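Local structure of capsid protein (Pseudomonas phage PP7, 2QUD) at residues A[37-49]-A[58-70]. The protein self-assembles as dimers into the icosahedral T=3 capsid of the phage, packages the RNA genome and represses translation of the viral replicase. Numbering follows the deposited sequence.
Sequences PLVGRLRLTASLR and RVNLKLDQADVVD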
loop_
_atom_site.group_PDB
_atom_site.type_symbol
_atom_site.label_atom_id
_atom_site.label_comp_id
_atom_site.label_asym_id
_atom_site.label_seq_id
_atom_site.Cartn_x
_atom_site.Cartn_y
_atom_site.Cartn_z
ATOM N N PRO A 37 -20.610 15.700 2.891
ATOM C CA PRO A 37 -20.038 17.015 3.181
ATOM C C PRO A 37 -18.559 17.017 2.893
ATOM O O PRO A 37 -17.951 15.956 2.853
ATOM C CB PRO A 37 -20.279 17.209 4.676
ATOM C CG PRO A 37 -20.590 15.866 5.210
ATOM C CD PRO A 37 -21.081 15.004 4.101
ATOM N N LEU A 38 -17.973 18.197 2.699
ATOM C CA LEU A 38 -16.540 18.240 2.354
ATOM C C LEU A 38 -15.629 17.683 3.433
ATOM O O LEU A 38 -14.671 16.970 3.151
ATOM C CB LEU A 38 -16.078 19.650 1.967
ATOM C CG LEU A 38 -16.039 19.854 0.451
ATOM C CD1 LEU A 38 -17.455 20.039 -0.075
ATOM C CD2 LEU A 38 -15.142 21.019 0.106
ATOM N N VAL A 39 -15.944 17.997 4.677
ATOM C CA VAL A 39 -15.172 17.515 5.801
ATOM C C VAL A 39 -15.372 16.005 5.870
ATOM O O VAL A 39 -16.502 15.510 5.929
ATOM C CB VAL A 39 -15.602 18.173 7.138
ATOM C CG1 VAL A 39 -15.023 17.445 8.325
ATOM C CG2 VAL A 39 -15.195 19.645 7.153
ATOM N N GLY A 40 -14.252 15.305 5.868
ATOM C CA GLY A 40 -14.239 13.872 6.031
ATOM C C GLY A 40 -14.263 13.064 4.753
ATOM O O GLY A 40 -14.310 11.841 4.827
ATOM N N ARG A 41 -14.248 13.722 3.589
ATOM C CA ARG A 41 -14.217 12.990 2.317
ATOM C C ARG A 41 -12.916 12.190 2.240
ATOM O O ARG A 41 -11.839 12.693 2.590
ATOM C CB ARG A 41 -14.323 13.872 1.078
ATOM C CG ARG A 41 -15.691 14.487 0.914
ATOM C CD ARG A 41 -15.764 15.458 -0.219
ATOM N NE ARG A 41 -17.150 15.825 -0.490
ATOM C CZ ARG A 41 -17.573 16.553 -1.517
ATOM N NH1 ARG A 41 -16.723 17.039 -2.400
ATOM N NH2 ARG A 41 -18.881 16.762 -1.690
ATOM N N LEU A 42 -13.069 10.971 1.740
ATOM C CA LEU A 42 -11.928 10.084 1.431
ATOM C C LEU A 42 -10.996 10.807 0.482
ATOM O O LEU A 42 -11.458 11.401 -0.494
ATOM C CB LEU A 42 -12.427 8.808 0.782
ATOM C CG LEU A 42 -11.383 7.730 0.475
ATOM C CD1 LEU A 42 -10.759 7.185 1.788
ATOM C CD2 LEU A 42 -12.059 6.628 -0.321
ATOM N N ARG A 43 -9.689 10.756 0.800
ATOM C CA ARG A 43 -8.621 11.447 0.095
ATOM C C ARG A 43 -7.506 10.478 -0.312
ATOM O O ARG A 43 -7.119 9.649 0.498
ATOM C CB ARG A 43 -7.983 12.484 1.024
ATOM C CG ARG A 43 -7.335 13.673 0.318
ATOM C CD ARG A 43 -8.288 14.873 0.287
ATOM N NE ARG A 43 -7.593 16.152 0.433
ATOM C CZ ARG A 43 -8.182 17.326 0.675
ATOM N NH1 ARG A 43 -7.433 18.418 0.788
ATOM N NH2 ARG A 43 -9.506 17.437 0.799
ATOM N N LEU A 44 -6.979 10.654 -1.520
ATOM C CA LEU A 44 -5.792 9.938 -1.988
ATOM C C LEU A 44 -4.820 10.973 -2.510
ATOM O O LEU A 44 -5.144 11.735 -3.410
ATOM C CB LEU A 44 -6.141 8.965 -3.121
ATOM C CG LEU A 44 -4.946 8.201 -3.756
ATOM C CD1 LEU A 44 -4.200 7.324 -2.704
ATOM C CD2 LEU A 44 -5.398 7.366 -4.950
ATOM N N THR A 45 -3.618 10.997 -1.932
ATOM C CA THR A 45 -2.569 11.877 -2.383
ATOM C C THR A 45 -1.521 11.010 -3.061
ATOM O O THR A 45 -1.157 9.949 -2.531
ATOM C CB THR A 45 -1.988 12.636 -1.176
ATOM O OG1 THR A 45 -3.040 13.354 -0.522
ATOM C CG2 THR A 45 -0.847 13.598 -1.609
ATOM N N ALA A 46 -0.999 11.489 -4.189
ATOM C CA ALA A 46 -0.043 10.731 -4.985
ATOM C C ALA A 46 1.116 11.613 -5.477
ATOM O O ALA A 46 0.917 12.748 -5.878
ATOM C CB ALA A 46 -0.749 10.058 -6.145
ATOM N N SER A 47 2.328 11.080 -5.384
ATOM C CA SER A 47 3.502 11.765 -5.933
ATOM C C SER A 47 4.428 10.751 -6.579
ATOM O O SER A 47 4.413 9.576 -6.247
ATOM C CB SER A 47 4.260 12.586 -4.903
ATOM O OG SER A 47 4.804 11.787 -3.900
ATOM N N LEU A 48 5.225 11.253 -7.507
ATOM C CA LEU A 48 6.179 10.460 -8.246
ATOM C C LEU A 48 7.389 11.370 -8.431
ATOM O O LEU A 48 7.268 12.414 -9.079
ATOM C CB LEU A 48 5.594 10.065 -9.584
ATOM C CG LEU A 48 6.472 9.356 -10.620
ATOM C CD1 LEU A 48 7.215 8.174 -10.010
ATOM C CD2 LEU A 48 5.567 8.944 -11.812
ATOM N N ARG A 49 8.520 11.039 -7.818
ATOM C CA ARG A 49 9.715 11.892 -7.954
ATOM C C ARG A 49 10.983 11.059 -8.116
ATOM O O ARG A 49 11.150 10.024 -7.449
ATOM C CB ARG A 49 9.833 12.849 -6.752
ATOM C CG ARG A 49 9.978 12.163 -5.386
ATOM C CD ARG A 49 9.827 13.148 -4.208
ATOM N NE ARG A 49 8.426 13.446 -3.846
ATOM C CZ ARG A 49 7.796 14.628 -3.957
ATOM N NH1 ARG A 49 8.397 15.727 -4.424
ATOM N NH2 ARG A 49 6.516 14.723 -3.581
ATOM N N ARG A 58 10.567 7.304 -6.816
ATOM C CA ARG A 58 9.879 7.081 -5.568
ATOM C C ARG A 58 8.420 7.435 -5.825
ATOM O O ARG A 58 8.104 8.584 -6.202
ATOM C CB ARG A 58 10.448 7.893 -4.417
ATOM C CG ARG A 58 11.863 7.470 -4.011
ATOM C CD ARG A 58 11.877 6.141 -3.258
ATOM N NE ARG A 58 11.477 6.299 -1.857
ATOM C CZ ARG A 58 12.303 6.567 -0.850
ATOM N NH1 ARG A 58 11.803 6.671 0.376
ATOM N NH2 ARG A 58 13.615 6.755 -1.041
ATOM N N VAL A 59 7.544 6.434 -5.696
ATOM C CA VAL A 59 6.089 6.622 -5.745
ATOM C C VAL A 59 5.561 6.662 -4.331
ATOM O O VAL A 59 5.861 5.778 -3.523
ATOM C CB VAL A 59 5.384 5.451 -6.467
ATOM C CG1 VAL A 59 3.872 5.570 -6.330
ATOM C CG2 VAL A 59 5.796 5.362 -7.921
ATOM N N ASN A 60 4.821 7.716 -3.991
ATOM C CA ASN A 60 4.151 7.782 -2.712
ATOM C C ASN A 60 2.659 7.878 -2.943
ATOM O O ASN A 60 2.223 8.682 -3.761
ATOM C CB ASN A 60 4.650 8.960 -1.885
ATOM C CG ASN A 60 6.048 8.752 -1.377
ATOM O OD1 ASN A 60 7.019 9.128 -2.025
ATOM N ND2 ASN A 60 6.169 8.098 -0.229
ATOM N N LEU A 61 1.895 7.018 -2.272
ATOM C CA LEU A 61 0.449 7.092 -2.284
ATOM C C LEU A 61 0.008 7.153 -0.839
ATOM O O LEU A 61 0.489 6.385 -0.031
ATOM C CB LEU A 61 -0.148 5.842 -2.904
ATOM C CG LEU A 61 0.265 5.453 -4.342
ATOM C CD1 LEU A 61 -0.399 4.105 -4.814
ATOM C CD2 LEU A 61 -0.056 6.627 -5.282
ATOM N N LYS A 62 -0.933 8.035 -0.511
ATOM C CA LYS A 62 -1.430 8.190 0.889
ATOM C C LYS A 62 -2.945 8.234 0.826
ATOM O O LYS A 62 -3.526 9.188 0.324
ATOM C CB LYS A 62 -0.898 9.475 1.528
ATOM C CG LYS A 62 -1.315 9.750 2.982
ATOM C CD LYS A 62 -0.586 11.017 3.479
ATOM C CE LYS A 62 -0.720 11.244 4.968
ATOM N NZ LYS A 62 0.075 12.443 5.366
ATOM N N LEU A 63 -3.570 7.177 1.322
ATOM C CA LEU A 63 -5.027 7.101 1.460
ATOM C C LEU A 63 -5.399 7.540 2.886
ATOM O O LEU A 63 -5.009 6.885 3.861
ATOM C CB LEU A 63 -5.511 5.692 1.203
ATOM C CG LEU A 63 -7.011 5.501 1.047
ATOM C CD1 LEU A 63 -7.587 6.208 -0.223
ATOM C CD2 LEU A 63 -7.386 4.027 1.048
ATOM N N ASP A 64 -6.148 8.650 2.958
ATOM C CA ASP A 64 -6.607 9.235 4.212
ATOM C C ASP A 64 -8.101 8.977 4.309
ATOM O O ASP A 64 -8.865 9.447 3.455
ATOM C CB ASP A 64 -6.344 10.746 4.254
ATOM C CG ASP A 64 -4.876 11.110 4.410
ATOM O OD1 ASP A 64 -4.152 10.429 5.158
ATOM O OD2 ASP A 64 -4.478 12.145 3.819
ATOM N N GLN A 65 -8.513 8.240 5.351
ATOM C CA GLN A 65 -9.926 7.972 5.597
ATOM C C GLN A 65 -10.322 8.610 6.943
ATOM O O GLN A 65 -9.974 8.103 8.002
ATOM C CB GLN A 65 -10.214 6.479 5.576
ATOM C CG GLN A 65 -11.674 6.147 5.689
ATOM C CD GLN A 65 -11.936 4.681 5.815
ATOM O OE1 GLN A 65 -12.437 4.057 4.882
ATOM N NE2 GLN A 65 -11.582 4.101 6.978
ATOM N N ALA A 66 -11.004 9.751 6.875
ATOM C CA ALA A 66 -11.480 10.430 8.066
ATOM C C ALA A 66 -12.754 9.752 8.510
ATOM O O ALA A 66 -13.529 9.258 7.694
ATOM C CB ALA A 66 -11.735 11.928 7.794
ATOM N N ASP A 67 -12.987 9.767 9.823
ATOM C CA ASP A 67 -14.222 9.280 10.388
ATOM C C ASP A 67 -14.992 10.474 10.941
ATOM O O ASP A 67 -14.431 11.259 11.700
ATOM C CB ASP A 67 -13.941 8.291 11.506
ATOM C CG ASP A 67 -15.110 7.396 11.764
ATOM O OD1 ASP A 67 -15.281 6.422 11.013
ATOM O OD2 ASP A 67 -15.871 7.672 12.707
ATOM N N VAL A 68 -16.261 10.600 10.560
ATOM C CA VAL A 68 -17.049 11.778 10.887
ATOM C C VAL A 68 -18.151 11.437 11.870
ATOM O O VAL A 68 -18.844 10.436 11.695
ATOM C CB VAL A 68 -17.641 12.420 9.619
ATOM C CG1 VAL A 68 -18.606 13.539 9.975
ATOM C CG2 VAL A 68 -16.502 12.920 8.736
ATOM N N VAL A 69 -18.288 12.284 12.896
ATOM C CA VAL A 69 -19.325 12.169 13.915
ATOM C C VAL A 69 -20.699 12.130 13.222
ATOM O O VAL A 69 -20.970 12.956 12.345
ATOM C CB VAL A 69 -19.243 13.349 14.933
ATOM C CG1 VAL A 69 -20.352 13.251 15.984
ATOM C CG2 VAL A 69 -17.861 13.403 15.609
ATOM N N ASP A 70 -21.531 11.149 13.596
ATOM C CA ASP A 70 -22.839 10.899 12.951
ATOM C C ASP A 70 -23.758 12.125 12.930
ATOM O O ASP A 70 -24.285 12.504 11.876
ATOM C CB ASP A 70 -23.587 9.755 13.661
ATOM C CG ASP A 70 -22.984 8.382 13.385
ATOM O OD1 ASP A 70 -21.791 8.306 13.023
ATOM O OD2 ASP A 70 -23.713 7.374 13.543
HETATM O O HOH W 1 -13.009 9.540 4.713
HETATM O O HOH W 2 -10.192 11.693 4.593
HETATM O O HOH W 3 -4.374 11.774 1.127
HETATM O O HOH W 4 7.205 10.478 -4.285
#
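Strands 43-49 and 58-68 pair as the two arms of an antiparallel beta hairpin, the fourth and fifth strands of the six-stranded antiparallel sheet of the chain, between strand 29-32 and strand 76-89. Four hydrogen-bonded pairs, Arg43-Asp64, Thr45-Lys62, Ser47-Asn60 and Arg49-Arg58, each close with two backbone bonds; Asp64 N to Arg43 O measures 2.8 Å. The non-hydrogen-bonded pairs between them put Leu44, Ala46, Leu48, Val59, Leu61 and Leu63 on the face opposite Arg43, Thr45, Ser47 and Arg49. There Ala46 CB meets Leu61 CD2 at 3.6 Å, and Leu48 CD1 lies 3.8 Å from Val59 CG2. The second subunit packs against this apolar face, Leu116 on Val59 and Leu123 on Leu44. With CG anti to the backbone N (chi1 -176°), Leu42 brings CD1 to within 3.9 Å of Leu63 CD1 and also against the CB of Gln65, whose amide bonds to Ser96 and Ser99 of the second subunit.

The polar face is knitted by water. One water accepts from Thr45 OG1 and donates to Lys62 O and to Asp64 OD2, the last at 2.7 Å. Another accepts from Ser47 OG and donates to Asn60 OD1 and Arg58 O, tying both strands together near the closed end of the hairpin. The chain of Arg58, bent at chi2 and chi3, leads away from strand 43-49, and its NE forms a salt bridge with Asp85; in the conformer given, NH2 of Arg43 does so with Glu32.

Before Arg43 the direct backbone pairing stops and water takes over: one water donates to Gly40 O and Ala66 O, a second to Arg41 O and Asp64 O while accepting from Ala66 N. Gly40, in the type II turn 38-41, sets its CA 3.6 Å from Ala66 CB and beside Val68 CG2. Arg43, Arg49, Arg58, Lys62 and Asp64 all bind RNA, making this face part of the RNA-binding surface of the leviviral coat-protein beta sheet.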